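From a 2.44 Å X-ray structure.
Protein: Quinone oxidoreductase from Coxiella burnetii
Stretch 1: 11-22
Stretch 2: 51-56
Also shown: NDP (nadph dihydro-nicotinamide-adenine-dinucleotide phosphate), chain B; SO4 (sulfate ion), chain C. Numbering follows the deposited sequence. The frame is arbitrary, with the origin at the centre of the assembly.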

# COMPACT_ATOMS: atom_id res chain seq x y z
N GLN A 11 19.69 -4.80 0.45
CA GLN A 11 20.01 -3.73 1.38
C GLN A 11 20.49 -2.51 0.62
O GLN A 11 20.79 -2.59 -0.56
CB GLN A 11 21.08 -4.18 2.38
CG GLN A 11 20.49 -4.99 3.53
CD GLN A 11 21.53 -5.57 4.46
OE1 GLN A 11 21.20 -6.36 5.33
NE2 GLN A 11 22.80 -5.18 4.29
N PHE A 12 20.52 -1.38 1.31
CA PHE A 12 21.17 -0.18 0.79
C PHE A 12 22.04 0.40 1.89
O PHE A 12 21.67 0.37 3.06
CB PHE A 12 20.14 0.83 0.24
CG PHE A 12 19.19 1.39 1.27
CD1 PHE A 12 19.32 2.71 1.71
CD2 PHE A 12 18.14 0.63 1.78
CE1 PHE A 12 18.45 3.24 2.65
CE2 PHE A 12 17.27 1.16 2.73
CZ PHE A 12 17.42 2.47 3.16
N ASP A 13 23.21 0.91 1.51
CA ASP A 13 24.19 1.46 2.44
C ASP A 13 24.07 2.98 2.57
O ASP A 13 24.55 3.57 3.54
CB ASP A 13 25.61 1.12 1.98
CG ASP A 13 25.87 -0.38 1.98
OD1 ASP A 13 24.90 -1.16 2.04
OD2 ASP A 13 27.06 -0.78 1.93
N GLN A 14 23.43 3.61 1.59
CA GLN A 14 23.31 5.06 1.56
C GLN A 14 22.01 5.45 0.89
O GLN A 14 21.49 4.70 0.05
CB GLN A 14 24.49 5.68 0.80
CG GLN A 14 24.70 5.10 -0.60
CD GLN A 14 25.97 5.60 -1.27
OE1 GLN A 14 26.10 6.79 -1.57
NE2 GLN A 14 26.89 4.69 -1.53
N PHE A 15 21.47 6.61 1.26
CA PHE A 15 20.29 7.14 0.60
C PHE A 15 20.69 7.62 -0.79
O PHE A 15 21.69 8.31 -0.94
CB PHE A 15 19.68 8.30 1.38
CG PHE A 15 19.24 7.94 2.77
CD1 PHE A 15 18.24 7.00 2.97
CD2 PHE A 15 19.82 8.55 3.87
CE1 PHE A 15 17.83 6.67 4.25
CE2 PHE A 15 19.41 8.22 5.16
CZ PHE A 15 18.41 7.28 5.34
N GLY A 16 19.91 7.26 -1.79
CA GLY A 16 20.23 7.68 -3.15
C GLY A 16 19.26 7.12 -4.16
O GLY A 16 18.16 6.74 -3.81
N PRO A 17 19.68 7.08 -5.43
CA PRO A 17 18.88 6.51 -6.51
C PRO A 17 18.77 4.99 -6.39
O PRO A 17 19.45 4.39 -5.56
CB PRO A 17 19.68 6.88 -7.77
CG PRO A 17 20.64 7.92 -7.37
CD PRO A 17 20.95 7.64 -5.94
N PRO A 18 17.92 4.37 -7.24
CA PRO A 18 17.70 2.92 -7.21
C PRO A 18 18.97 2.06 -7.25
O PRO A 18 18.97 0.96 -6.70
CB PRO A 18 16.83 2.69 -8.44
CG PRO A 18 16.05 3.96 -8.57
CD PRO A 18 16.99 5.05 -8.16
N LYS A 19 20.02 2.55 -7.90
CA LYS A 19 21.29 1.82 -8.02
C LYS A 19 21.94 1.45 -6.67
O LYS A 19 22.82 0.58 -6.64
CB LYS A 19 22.31 2.62 -8.84
CG LYS A 19 22.23 2.44 -10.36
CD LYS A 19 23.55 2.84 -11.04
CE LYS A 19 23.39 3.04 -12.54
NZ LYS A 19 24.71 3.18 -13.25
N VAL A 20 21.53 2.11 -5.58
CA VAL A 20 22.09 1.84 -4.25
C VAL A 20 21.58 0.53 -3.63
O VAL A 20 22.11 0.08 -2.62
CB VAL A 20 21.83 3.00 -3.23
CG1 VAL A 20 22.38 4.31 -3.76
CG2 VAL A 20 20.35 3.12 -2.91
N LEU A 21 20.55 -0.06 -4.22
CA LEU A 21 20.05 -1.35 -3.78
C LEU A 21 21.01 -2.46 -4.19
O LEU A 21 21.46 -2.49 -5.34
CB LEU A 21 18.67 -1.62 -4.38
CG LEU A 21 17.52 -0.72 -3.94
CD1 LEU A 21 16.23 -1.24 -4.53
CD2 LEU A 21 17.42 -0.64 -2.45
N LYS A 22 21.32 -3.36 -3.26
CA LYS A 22 22.24 -4.47 -3.53
C LYS A 22 21.67 -5.78 -3.00
O LYS A 22 21.08 -5.82 -1.92
CB LYS A 22 23.59 -4.22 -2.87
CG LYS A 22 24.10 -2.79 -2.94
CD LYS A 22 25.52 -2.66 -2.38
CE LYS A 22 25.53 -2.68 -0.86
NZ LYS A 22 26.86 -3.07 -0.32
N LYS A 51 10.79 6.10 -1.15
CA LYS A 51 10.90 7.33 -0.36
C LYS A 51 11.85 7.14 0.82
O LYS A 51 12.50 8.09 1.27
CB LYS A 51 9.53 7.76 0.16
CG LYS A 51 8.51 8.09 -0.92
CD LYS A 51 7.11 8.19 -0.34
CE LYS A 51 6.10 8.66 -1.38
NZ LYS A 51 4.79 9.01 -0.75
N THR A 52 11.92 5.92 1.35
CA THR A 52 12.85 5.60 2.42
C THR A 52 14.25 5.54 1.82
O THR A 52 15.17 6.19 2.30
CB THR A 52 12.49 4.26 3.10
OG1 THR A 52 11.14 4.32 3.60
CG2 THR A 52 13.44 3.94 4.26
N ARG A 53 14.37 4.78 0.73
CA ARG A 53 15.64 4.58 0.03
C ARG A 53 16.26 5.88 -0.48
O ARG A 53 17.47 6.03 -0.43
CB ARG A 53 15.45 3.58 -1.12
CG ARG A 53 16.74 3.14 -1.81
CD ARG A 53 16.99 3.94 -3.07
NE ARG A 53 15.91 3.70 -4.01
CZ ARG A 53 15.35 4.60 -4.81
NH1 ARG A 53 15.77 5.86 -4.85
NH2 ARG A 53 14.35 4.22 -5.58
N ASN A 54 15.45 6.81 -0.99
CA ASN A 54 16.00 8.09 -1.45
C ASN A 54 16.19 9.11 -0.32
O ASN A 54 16.80 10.16 -0.53
CB ASN A 54 15.23 8.68 -2.66
CG ASN A 54 13.81 9.15 -2.32
OD1 ASN A 54 13.53 9.64 -1.22
ND2 ASN A 54 12.92 9.03 -3.29
N GLY A 55 15.71 8.78 0.88
CA GLY A 55 15.98 9.56 2.07
C GLY A 55 14.98 10.67 2.36
O GLY A 55 15.17 11.44 3.30
N SER A 56 13.91 10.74 1.57
CA SER A 56 12.94 11.82 1.70
C SER A 56 11.92 11.56 2.81
O SER A 56 11.41 12.50 3.41
CB SER A 56 12.20 12.05 0.37
OG SER A 56 11.45 10.91 -0.02
PA NDP B . 1.29 3.97 -6.74
O1A NDP B . 2.70 4.18 -7.13
O2A NDP B . 0.90 2.55 -6.87
O5B NDP B . 0.32 4.86 -7.65
C5B NDP B . 0.60 4.98 -9.03
C4B NDP B . -0.59 5.61 -9.75
O4B NDP B . -0.60 7.00 -9.51
C3B NDP B . -0.57 5.44 -11.26
O3B NDP B . -1.57 4.51 -11.64
C2B NDP B . -0.85 6.83 -11.83
O2B NDP B . -1.89 6.84 -12.77
C1B NDP B . -1.23 7.63 -10.60
N9A NDP B . -0.83 9.05 -10.64
C8A NDP B . 0.45 9.54 -10.67
N7A NDP B . 0.38 10.89 -10.67
C5A NDP B . -0.91 11.26 -10.63
C6A NDP B . -1.52 12.51 -10.62
N6A NDP B . -0.77 13.60 -10.65
N1A NDP B . -2.89 12.60 -10.59
C2A NDP B . -3.65 11.44 -10.56
N3A NDP B . -3.05 10.20 -10.56
C4A NDP B . -1.69 10.11 -10.60
O3 NDP B . 1.03 4.51 -5.24
PN NDP B . 0.10 3.82 -4.11
O1N NDP B . 0.79 2.63 -3.58
O2N NDP B . -1.30 3.71 -4.54
O5D NDP B . 0.19 4.97 -2.98
C5D NDP B . -0.17 6.31 -3.25
C4D NDP B . 0.39 7.22 -2.16
O4D NDP B . -0.15 6.87 -0.90
C3D NDP B . 1.90 7.10 -2.06
O3D NDP B . 2.47 8.38 -1.96
C2D NDP B . 2.13 6.28 -0.80
O2D NDP B . 3.36 6.57 -0.17
C1D NDP B . 0.90 6.64 0.03
N1N NDP B . 0.48 5.63 1.03
C2N NDP B . 0.27 6.05 2.31
C3N NDP B . -0.07 5.17 3.34
C7N NDP B . -0.30 5.64 4.74
O7N NDP B . -0.62 4.69 5.73
N7N NDP B . -0.19 6.94 5.03
C4N NDP B . -0.19 3.71 3.00
C5N NDP B . 0.04 3.31 1.58
C6N NDP B . 0.37 4.31 0.66
P2B NDP B . -1.60 7.08 -14.34
O1X NDP B . -2.86 6.74 -15.11
O2X NDP B . -0.49 6.17 -14.80
O3X NDP B . -1.23 8.51 -14.62
S SO4 C . 3.89 7.56 3.14
O1 SO4 C . 3.48 6.16 2.96
O2 SO4 C . 2.76 8.46 2.92
O3 SO4 C . 4.42 7.74 4.48
O4 SO4 C . 4.94 7.87 2.18

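Arg-53 is the centre of this contact. Far more of its surface is covered by the other stretch than that of any other residue here. It meets Gly-16 through two hydrogen bonds, one from its main chain and one from its side chain. Gly-16 N donates to Arg-53 O at 3.1 Å, with an N-H...O angle of 153°. Arg-53 NH1 donates to Gly-16 O at 2.8 Å, with an angle of 159°. Both polar main-chain atoms of Gly-16 are thus satisfied by the same residue.

Each of these two acceptors also has a CA-H close by. Phe-15 CA lies 3.2 Å from Arg-53 O. Asn-54 CA lies 3.5 Å from Gly-16 O. The backbones are close at this point: Gly-16 CA and Asn-54 CA are 4.6 Å apart.

The guanidinium meets Gly-16 O near its own plane, as suits an N-H donor. One of its faces is covered by Pro-18 CG, 3.4 Å from Arg-53 NH2, and by Pro-17 C, 3.5 Å from Arg-53 NH1. Arg-53 NE, NH1 and NH2 also have hydrogen-bond partners elsewhere in the structure, so no nitrogen of the buried group is left unpaired. The aliphatic part of the side chain packs on apolar groups. Val-20 CG2 is 3.5 Å from Arg-53 CD, and Leu-21 CD2 is 3.9 Å from Arg-53 CG. Phe-12 lays one ring face over Arg-53 CA, with Phe-12 CE1 4.1 Å from that atom.

Phe-15 packs against the turn that follows the helix. Gly-55 CA sits over one face of its ring, 4.0 Å from the centroid of Phe-15 CG, CD1, CD2, CE1, CE2 and CZ, in a CH-pi contact. Gly-55 has positive phi. A CB there would be jammed against the preceding carbonyl O and would lie only 3.0 Å from Phe-15 CG.

Within the second stretch, Asn-54 OD1 accepts from Ser-56 OG at 2.7 Å and from Ser-56 N at 3.0 Å. Lys-51 O is 3.1 Å from Asn-54 OD1, but both are acceptors and do not bond. Asn-54 ND2 and Thr-52 OG1 are satisfied elsewhere in the structure.

Lys-51 takes no part in the contact and serves the ligands. Its NZ donates to NDP O3D at 2.7 Å, to NDP O2D at 2.9 Å and to SO4 O4 at 3.1 Å. NADPH binding fits the protein's name as an oxidoreductase.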